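Local structure of putative aminooxidase (Propionibacterium acnes, 2B9Y) at residues Pro84-Glu89 with Val312-Trp317; Tyr281-Cys286 with Thr326-Arg331. The protein probably isomerises fatty acids, using bound flavin-adenine dinucleotide within the fold of the flavin-containing amine oxidoreductases. All coordinates share one frame; numbering follows the deposited sequence.

Contact 1. Residues Pro84-Glu89 with Val312-Trp317; sequences PKLRRE and VYYHRW. With BU1 (1,4-butanediol), chain G.
Pro84 opens the contact by setting its ring against Arg316 and Trp317. Its CG sits 3.2 Å from Arg316 O and lies 3.9 Å from Trp317 CZ3, approaching the indole obliquely. The carbonyl of the same proline is linked through a water to the phenol of Tyr314: the water donates to Pro84 O and lies 2.6 Å from Tyr314 OH, in the plane of the ring. That phenol oxygen also accepts from Arg316 NH1 (2.9 Å), which reaches it within the guanidinium plane. The other two nitrogens of the guanidinium are tied to Arg55 O and Trp201 O, so the group is fixed in place.

A second water lies within bonding distance of Lys85 O and His315 O. Leu86 makes the closer apolar touch. Its chi1 of -69° leaves CG beside the backbone N, and CD2 comes 3.4 Å from Tyr314 CE1, the two side chains crossing at about a right angle. The butanediol lies by this pair, with its O5 3.6 Å from Tyr314 CD1. A third water accepts from Arg87 N and can donate to His315 O; like the second, it has more acceptors near it than protons to give.

At Glu89, chi1 of 70° puts CG between the backbone N and the carbonyl carbon, and the extended chain carries the carboxylate toward the Tyr313 hydroxyl. Carboxylate and ring stand nearly perpendicular (87°), and a water completes the link, accepting from Tyr313 OH (2.6 Å) and donating to Glu89 OE2. This is a water-bridged contact within the mixed beta-sheet, where strand 295-297 lies between 88-91 and 312-315 and bonds to both backbones. Leu86, Val312 and Tyr314 line the site of a bound butanediol, near the flavin cofactor.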
loop_
_atom_site.group_PDB
_atom_site.type_symbol
_atom_site.label_atom_id
_atom_site.label_comp_id
_atom_site.label_asym_id
_atom_site.label_seq_id
_atom_site.Cartn_x
_atom_site.Cartn_y
_atom_site.Cartn_z
ATOM N N PRO A 84 -9.476 5.803 -17.041
ATOM C CA PRO A 84 -10.927 5.903 -16.910
ATOM C C PRO A 84 -11.408 6.252 -15.512
ATOM O O PRO A 84 -10.809 5.884 -14.481
ATOM C CB PRO A 84 -11.433 4.520 -17.328
ATOM C CG PRO A 84 -10.256 3.615 -17.277
ATOM C CD PRO A 84 -9.014 4.432 -17.332
ATOM N N LYS A 85 -12.521 6.953 -15.515
ATOM C CA LYS A 85 -13.174 7.437 -14.333
ATOM C C LYS A 85 -13.671 6.284 -13.480
ATOM O O LYS A 85 -14.278 5.347 -13.977
ATOM C CB LYS A 85 -14.355 8.303 -14.747
ATOM C CG LYS A 85 -15.075 8.979 -13.621
ATOM C CD LYS A 85 -15.960 10.102 -14.196
ATOM C CE LYS A 85 -16.684 10.878 -13.096
ATOM N NZ LYS A 85 -16.311 12.364 -13.183
ATOM N N LEU A 86 -13.391 6.373 -12.194
ATOM C CA LEU A 86 -13.908 5.425 -11.228
ATOM C C LEU A 86 -15.350 5.795 -10.852
ATOM O O LEU A 86 -15.665 6.953 -10.583
ATOM C CB LEU A 86 -13.021 5.408 -9.986
ATOM C CG LEU A 86 -11.626 4.811 -10.170
ATOM C CD1 LEU A 86 -10.750 5.127 -8.944
ATOM C CD2 LEU A 86 -11.672 3.310 -10.411
ATOM N N ARG A 87 -16.228 4.800 -10.876
ATOM C CA ARG A 87 -17.601 4.944 -10.385
ATOM C C ARG A 87 -17.991 3.697 -9.620
ATOM O O ARG A 87 -17.523 2.617 -9.924
ATOM C CB ARG A 87 -18.560 5.143 -11.547
ATOM C CG ARG A 87 -18.280 6.379 -12.402
ATOM C CD ARG A 87 -19.310 6.463 -13.509
ATOM N NE ARG A 87 -18.911 7.347 -14.597
ATOM C CZ ARG A 87 -19.143 8.658 -14.633
ATOM N NH1 ARG A 87 -19.768 9.280 -13.616
ATOM N NH2 ARG A 87 -18.743 9.358 -15.694
ATOM N N ARG A 88 -18.835 3.853 -8.614
ATOM C CA ARG A 88 -19.172 2.758 -7.704
ATOM C C ARG A 88 -20.672 2.701 -7.380
ATOM O O ARG A 88 -21.349 3.717 -7.305
ATOM C CB ARG A 88 -18.400 2.907 -6.367
ATOM C CG ARG A 88 -18.715 4.210 -5.624
ATOM C CD ARG A 88 -18.027 4.292 -4.299
ATOM N NE ARG A 88 -16.650 4.791 -4.438
ATOM C CZ ARG A 88 -16.225 6.035 -4.161
ATOM N NH1 ARG A 88 -17.044 6.988 -3.697
ATOM N NH2 ARG A 88 -14.946 6.320 -4.354
ATOM N N GLU A 89 -21.148 1.483 -7.171
ATOM C CA GLU A 89 -22.393 1.228 -6.451
ATOM C C GLU A 89 -22.088 0.354 -5.247
ATOM O O GLU A 89 -21.026 -0.285 -5.178
ATOM C CB GLU A 89 -23.409 0.536 -7.343
ATOM C CG GLU A 89 -23.048 -0.884 -7.684
ATOM C CD GLU A 89 -23.976 -1.503 -8.688
ATOM O OE1 GLU A 89 -24.975 -0.862 -9.097
ATOM O OE2 GLU A 89 -23.679 -2.643 -9.093
ATOM N N VAL A 312 -15.011 -5.968 -3.026
ATOM C CA VAL A 312 -15.085 -4.964 -4.074
ATOM C C VAL A 312 -14.647 -5.665 -5.380
ATOM O O VAL A 312 -13.852 -6.607 -5.341
ATOM C CB VAL A 312 -14.158 -3.719 -3.749
ATOM C CG1 VAL A 312 -12.737 -4.158 -3.418
ATOM C CG2 VAL A 312 -14.147 -2.662 -4.875
ATOM N N TYR A 313 -15.199 -5.216 -6.505
ATOM C CA TYR A 313 -14.669 -5.561 -7.839
ATOM C C TYR A 313 -14.598 -4.309 -8.717
ATOM O O TYR A 313 -15.450 -3.407 -8.619
ATOM C CB TYR A 313 -15.478 -6.676 -8.539
ATOM C CG TYR A 313 -16.958 -6.393 -8.676
ATOM C CD1 TYR A 313 -17.452 -5.708 -9.779
ATOM C CD2 TYR A 313 -17.867 -6.806 -7.694
ATOM C CE1 TYR A 313 -18.784 -5.423 -9.882
ATOM C CE2 TYR A 313 -19.219 -6.535 -7.803
ATOM C CZ TYR A 313 -19.674 -5.836 -8.885
ATOM O OH TYR A 313 -21.020 -5.569 -9.048
ATOM N N TYR A 314 -13.576 -4.289 -9.574
ATOM C CA TYR A 314 -13.178 -3.100 -10.330
ATOM C C TYR A 314 -13.602 -3.153 -11.800
ATOM O O TYR A 314 -13.099 -3.935 -12.612
ATOM C CB TYR A 314 -11.668 -2.906 -10.180
ATOM C CG TYR A 314 -11.026 -1.792 -10.976
ATOM C CD1 TYR A 314 -11.724 -0.617 -11.322
ATOM C CD2 TYR A 314 -9.695 -1.884 -11.341
ATOM C CE1 TYR A 314 -11.087 0.411 -12.046
ATOM C CE2 TYR A 314 -9.056 -0.866 -12.070
ATOM C CZ TYR A 314 -9.735 0.262 -12.411
ATOM O OH TYR A 314 -9.067 1.234 -13.108
ATOM N N HIS A 315 -14.515 -2.256 -12.122
ATOM C CA HIS A 315 -14.997 -2.024 -13.471
ATOM C C HIS A 315 -14.105 -0.940 -14.090
ATOM O O HIS A 315 -14.241 0.249 -13.795
ATOM C CB HIS A 315 -16.454 -1.605 -13.377
ATOM C CG HIS A 315 -17.147 -1.414 -14.687
ATOM N ND1 HIS A 315 -17.559 -0.179 -15.134
ATOM C CD2 HIS A 315 -17.558 -2.306 -15.615
ATOM C CE1 HIS A 315 -18.176 -0.319 -16.290
ATOM N NE2 HIS A 315 -18.202 -1.603 -16.598
ATOM N N ARG A 316 -13.177 -1.375 -14.939
ATOM C CA ARG A 316 -12.130 -0.502 -15.471
ATOM C C ARG A 316 -12.389 -0.021 -16.904
ATOM O O ARG A 316 -12.221 1.143 -17.186
ATOM C CB ARG A 316 -10.789 -1.211 -15.420
ATOM C CG ARG A 316 -9.633 -0.433 -16.019
ATOM C CD ARG A 316 -8.350 -1.145 -15.705
ATOM N NE ARG A 316 -7.153 -0.611 -16.356
ATOM C CZ ARG A 316 -6.489 0.488 -16.000
ATOM N NH1 ARG A 316 -6.919 1.287 -15.039
ATOM N NH2 ARG A 316 -5.389 0.817 -16.660
ATOM N N TRP A 317 -12.774 -0.937 -17.786
ATOM C CA TRP A 317 -13.001 -0.646 -19.194
ATOM C C TRP A 317 -14.497 -0.802 -19.526
ATOM O O TRP A 317 -14.985 -1.898 -19.804
ATOM C CB TRP A 317 -12.160 -1.598 -20.058
ATOM C CG TRP A 317 -10.692 -1.473 -19.856
ATOM C CD1 TRP A 317 -9.856 -2.454 -19.437
ATOM C CD2 TRP A 317 -9.879 -0.312 -20.067
ATOM N NE1 TRP A 317 -8.574 -1.987 -19.379
ATOM C CE2 TRP A 317 -8.553 -0.674 -19.751
ATOM C CE3 TRP A 317 -10.141 1.004 -20.494
ATOM C CZ2 TRP A 317 -7.474 0.218 -19.851
ATOM C CZ3 TRP A 317 -9.080 1.901 -20.598
ATOM C CH2 TRP A 317 -7.748 1.504 -20.265
HETATM C C1 BU1 G . -12.472 0.210 -6.886
HETATM C C2 BU1 G . -11.457 -0.942 -6.878
HETATM C C3 BU1 G . -10.750 -0.966 -5.523
HETATM C C4 BU1 G . -9.789 -2.147 -5.338
HETATM O O5 BU1 G . -13.047 0.557 -8.161
HETATM O O6 BU1 G . -8.577 -1.797 -4.611
HETATM O O HOH W 1 -10.604 3.215 -13.810
HETATM O O HOH W 2 -13.082 2.698 -14.209
HETATM O O HOH W 3 -15.366 2.166 -11.947
HETATM O O HOH W 4 -21.653 -3.578 -10.538
#

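Contact 2. Residues Tyr281-Cys286 with Thr326-Arg331. With BU1 (1,4-butanediol), chain G; FAD (flavin-adenine dinucleotide), chain F.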
loop_
_atom_site.group_PDB
_atom_site.type_symbol
_atom_site.label_atom_id
_atom_site.label_comp_id
_atom_site.label_asym_id
_atom_site.label_seq_id
_atom_site.Cartn_x
_atom_site.Cartn_y
_atom_site.Cartn_z
ATOM N N TYR A 281 -3.718 -10.329 0.686
ATOM C CA TYR A 281 -4.700 -9.654 -0.169
ATOM C C TYR A 281 -4.658 -10.318 -1.539
ATOM O O TYR A 281 -3.624 -10.314 -2.210
ATOM C CB TYR A 281 -4.350 -8.162 -0.249
ATOM C CG TYR A 281 -5.400 -7.222 -0.821
ATOM C CD1 TYR A 281 -6.764 -7.452 -0.663
ATOM C CD2 TYR A 281 -5.009 -6.061 -1.486
ATOM C CE1 TYR A 281 -7.723 -6.548 -1.178
ATOM C CE2 TYR A 281 -5.954 -5.156 -1.984
ATOM C CZ TYR A 281 -7.305 -5.414 -1.827
ATOM O OH TYR A 281 -8.219 -4.527 -2.320
ATOM N N MET A 282 -5.778 -10.920 -1.929
ATOM C CA MET A 282 -5.832 -11.722 -3.138
ATOM C C MET A 282 -6.683 -11.056 -4.210
ATOM O O MET A 282 -7.824 -10.661 -3.976
ATOM C CB MET A 282 -6.371 -13.117 -2.838
ATOM C CG MET A 282 -6.043 -14.110 -3.939
ATOM S SD MET A 282 -6.476 -15.806 -3.529
ATOM C CE MET A 282 -8.230 -15.865 -3.885
ATOM N N VAL A 283 -6.105 -10.961 -5.395
ATOM C CA VAL A 283 -6.716 -10.300 -6.521
ATOM C C VAL A 283 -6.946 -11.329 -7.608
ATOM O O VAL A 283 -6.065 -12.126 -7.903
ATOM C CB VAL A 283 -5.831 -9.133 -7.057
ATOM C CG1 VAL A 283 -6.458 -8.513 -8.335
ATOM C CG2 VAL A 283 -5.650 -8.092 -5.972
ATOM N N ASP A 284 -8.146 -11.332 -8.174
ATOM C CA ASP A 284 -8.422 -12.189 -9.309
ATOM C C ASP A 284 -8.837 -11.363 -10.498
ATOM O O ASP A 284 -9.747 -10.549 -10.408
ATOM C CB ASP A 284 -9.468 -13.236 -8.981
ATOM C CG ASP A 284 -8.932 -14.321 -8.056
ATOM O OD1 ASP A 284 -8.559 -15.412 -8.554
ATOM O OD2 ASP A 284 -8.872 -14.071 -6.840
ATOM N N ALA A 285 -8.123 -11.585 -11.606
ATOM C CA ALA A 285 -8.431 -10.950 -12.890
ATOM C C ALA A 285 -9.376 -11.867 -13.683
ATOM O O ALA A 285 -8.999 -12.944 -14.128
ATOM C CB ALA A 285 -7.127 -10.635 -13.670
ATOM N N CYS A 286 -10.611 -11.405 -13.852
ATOM C CA CYS A 286 -11.707 -12.234 -14.298
ATOM C C CYS A 286 -12.321 -11.737 -15.592
ATOM O O CYS A 286 -12.387 -10.541 -15.857
ATOM C CB CYS A 286 -12.829 -12.239 -13.263
ATOM S SG CYS A 286 -12.413 -12.817 -11.633
ATOM N N THR A 326 -11.342 -7.152 -12.096
ATOM C CA THR A 326 -10.610 -7.671 -10.941
ATOM C C THR A 326 -11.463 -7.655 -9.662
ATOM O O THR A 326 -12.200 -6.692 -9.404
ATOM C CB THR A 326 -9.273 -6.914 -10.665
ATOM O OG1 THR A 326 -9.428 -5.494 -10.867
ATOM C CG2 THR A 326 -8.127 -7.469 -11.543
ATOM N N THR A 327 -11.318 -8.714 -8.866
ATOM C CA THR A 327 -11.993 -8.883 -7.592
ATOM C C THR A 327 -10.941 -8.870 -6.474
ATOM O O THR A 327 -9.732 -9.149 -6.699
ATOM C CB THR A 327 -12.783 -10.220 -7.559
ATOM O OG1 THR A 327 -11.880 -11.330 -7.641
ATOM C CG2 THR A 327 -13.771 -10.304 -8.730
ATOM N N TYR A 328 -11.388 -8.491 -5.282
ATOM C CA TYR A 328 -10.481 -8.221 -4.153
ATOM C C TYR A 328 -11.064 -8.846 -2.877
ATOM O O TYR A 328 -12.230 -8.620 -2.542
ATOM C CB TYR A 328 -10.311 -6.700 -3.949
ATOM C CG TYR A 328 -9.793 -6.046 -5.167
ATOM C CD1 TYR A 328 -8.442 -5.848 -5.337
ATOM C CD2 TYR A 328 -10.661 -5.673 -6.203
ATOM C CE1 TYR A 328 -7.951 -5.275 -6.505
ATOM C CE2 TYR A 328 -10.187 -5.118 -7.350
ATOM C CZ TYR A 328 -8.847 -4.910 -7.507
ATOM O OH TYR A 328 -8.380 -4.339 -8.657
ATOM N N LEU A 329 -10.239 -9.627 -2.191
ATOM C CA LEU A 329 -10.636 -10.295 -0.957
ATOM C C LEU A 329 -9.437 -10.453 -0.018
ATOM O O LEU A 329 -8.289 -10.520 -0.461
ATOM C CB LEU A 329 -11.295 -11.638 -1.268
ATOM C CG LEU A 329 -10.393 -12.753 -1.822
ATOM C CD1 LEU A 329 -9.680 -13.566 -0.698
ATOM C CD2 LEU A 329 -11.238 -13.686 -2.723
ATOM N N LEU A 330 -9.724 -10.506 1.285
ATOM C CA LEU A 330 -8.694 -10.757 2.319
ATOM C C LEU A 330 -8.776 -12.194 2.849
ATOM O O LEU A 330 -9.871 -12.747 3.000
ATOM C CB LEU A 330 -8.806 -9.754 3.469
ATOM C CG LEU A 330 -8.169 -8.385 3.234
ATOM C CD1 LEU A 330 -8.624 -7.316 4.285
ATOM C CD2 LEU A 330 -6.633 -8.535 3.211
ATOM N N ARG A 331 -7.607 -12.771 3.127
ATOM C CA ARG A 331 -7.466 -14.182 3.540
ATOM C C ARG A 331 -7.076 -14.341 5.008
ATOM O O ARG A 331 -7.038 -15.449 5.515
ATOM C CB ARG A 331 -6.405 -14.885 2.667
ATOM C CG ARG A 331 -6.778 -14.975 1.148
ATOM C CD ARG A 331 -5.722 -15.700 0.311
ATOM N NE ARG A 331 -5.327 -16.941 0.976
ATOM C CZ ARG A 331 -4.144 -17.535 0.868
ATOM N NH1 ARG A 331 -3.196 -17.040 0.081
ATOM N NH2 ARG A 331 -3.923 -18.655 1.541
HETATM C C1 BU1 G . -12.472 0.210 -6.886
HETATM C C2 BU1 G . -11.457 -0.942 -6.878
HETATM C C3 BU1 G . -10.750 -0.966 -5.523
HETATM C C4 BU1 G . -9.789 -2.147 -5.338
HETATM O O5 BU1 G . -13.047 0.557 -8.161
HETATM O O6 BU1 G . -8.577 -1.797 -4.611
HETATM P PA FAD F . 6.492 -2.935 -3.390
HETATM O O1A FAD F . 5.593 -2.294 -4.418
HETATM O O2A FAD F . 6.029 -4.257 -2.829
HETATM O O5B FAD F . 7.918 -3.150 -4.109
HETATM C C5B FAD F . 8.882 -3.974 -3.498
HETATM C C4B FAD F . 9.938 -4.337 -4.528
HETATM O O4B FAD F . 11.017 -5.011 -3.916
HETATM C C3B FAD F . 9.396 -5.257 -5.620
HETATM O O3B FAD F . 9.857 -4.827 -6.884
HETATM C C2B FAD F . 9.955 -6.616 -5.269
HETATM O O2B FAD F . 10.114 -7.424 -6.409
HETATM C C1B FAD F . 11.278 -6.200 -4.641
HETATM N N9A FAD F . 11.883 -7.191 -3.744
HETATM C C8A FAD F . 11.267 -7.932 -2.775
HETATM N N7A FAD F . 12.186 -8.711 -2.168
HETATM C C5A FAD F . 13.390 -8.488 -2.737
HETATM C C6A FAD F . 14.655 -9.012 -2.513
HETATM N N6A FAD F . 14.877 -9.970 -1.606
HETATM N N1A FAD F . 15.695 -8.552 -3.286
HETATM C C2A FAD F . 15.501 -7.599 -4.258
HETATM N N3A FAD F . 14.256 -7.077 -4.491
HETATM C C4A FAD F . 13.211 -7.520 -3.737
HETATM N N1 FAD F . -1.438 2.025 -3.377
HETATM C C2 FAD F . -2.020 3.248 -3.599
HETATM O O2 FAD F . -1.409 4.283 -3.347
HETATM N N3 FAD F . -3.302 3.310 -4.101
HETATM C C4 FAD F . -4.004 2.152 -4.391
HETATM O O4 FAD F . -5.103 2.212 -4.992
HETATM C C4X FAD F . -3.434 0.911 -4.160
HETATM N N5 FAD F . -4.149 -0.248 -4.375
HETATM C C5X FAD F . -3.509 -1.443 -4.305
HETATM C C6 FAD F . -4.208 -2.569 -4.684
HETATM C C7 FAD F . -3.574 -3.785 -4.719
HETATM C C7M FAD F . -4.371 -4.970 -5.146
HETATM C C8 FAD F . -2.223 -3.865 -4.376
HETATM C C8M FAD F . -1.469 -5.168 -4.461
HETATM C C9 FAD F . -1.524 -2.724 -3.984
HETATM C C9A FAD F . -2.159 -1.493 -3.939
HETATM N N10 FAD F . -1.528 -0.330 -3.486
HETATM C C10 FAD F . -2.134 0.870 -3.664
HETATM C "C1'" FAD F . -0.300 -0.306 -2.621
HETATM C "C2'" FAD F . 0.941 0.134 -3.429
HETATM O "O2'" FAD F . 1.011 -0.509 -4.695
HETATM C "C3'" FAD F . 2.209 -0.206 -2.638
HETATM O "O3'" FAD F . 2.072 0.322 -1.344
HETATM C "C4'" FAD F . 3.487 0.331 -3.280
HETATM O "O4'" FAD F . 3.805 -0.348 -4.472
HETATM C "C5'" FAD F . 4.612 0.129 -2.297
HETATM O "O5'" FAD F . 5.858 0.366 -2.916
HETATM P P FAD F . 7.136 -0.359 -2.255
HETATM O O1P FAD F . 8.362 -0.045 -3.096
HETATM O O2P FAD F . 7.241 0.148 -0.846
HETATM O O3P FAD F . 6.734 -1.926 -2.152
HETATM O O HOH W 5 -10.048 -11.985 -5.417
#
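The ring of Tyr328 carries the butanediol on one face, where C4 lies 3.5 Å above the plane and over the ring centre, while the flavin methyl C7M comes in at its edge, in plane. Tyr281 brings its phenol obliquely across to the same ring: the planes are 37° apart, and Tyr281 OH is 3.3 Å from Tyr328 CD1. That hydroxyl is hydrogen-bonded to Ala167 O. At the edge of the Tyr281 ring, CD1 lies close to Leu329 O. Val283 joins this group through CG2, which sits beside the backbone N and touches both Tyr328 CD1 (3.6 Å) and FAD C7M (3.5 Å).

The backbones run antiparallel, with Met282-Leu329 and Asp284-Thr327 as hydrogen-bonded pairs. The straightest bond is Met282 N to Leu329 O, 2.9 Å long with 174° at the hydrogen; Asp284 N meets Thr327 O with a tilt of 30° from the carbonyl plane. On the sheet face turned from the flavin, Met282 and Leu329 run alongside each other in the same direction, with Met282 CE 3.9 Å from Leu329 CD2. Next to them a water sits within bonding distance of Met282 O, Asp284 OD2 and Thr327 OG1, with more acceptors than protons to serve, and bridges the strands.

Helix 341-354 packs over this second face, with Val348 against Thr327 and Leu329, and Cys344 against Met282. In the sheet, strand 359-373 flanks 277-288 through backbone bonds to Tyr281, Val283 and Ala285, and strand 312-315 borders 325-330.

Overall arrangement
Both contacts belong to one mixed sheet, their centres about 14 Å apart, and meet where strands 312-315 and 325-330 are neighbours. Tyr314 N to Thr326 O (2.8 Å) is a probable hydrogen bond between these two strands. Across the sheet the order is 88-91, 295-297, 312-315, 325-330, 277-288, 359-373, whereas along the chain the segments alternate: 84-89, 281-286, 312-317, 326-331. The sheet is therefore assembled from distant parts of the sequence. Both contacts touch the same butanediol molecule, and contact 2 also meets the flavin, so together they probably form part of the wall of a pocket beside the cofactor, consistent with a substrate-binding region.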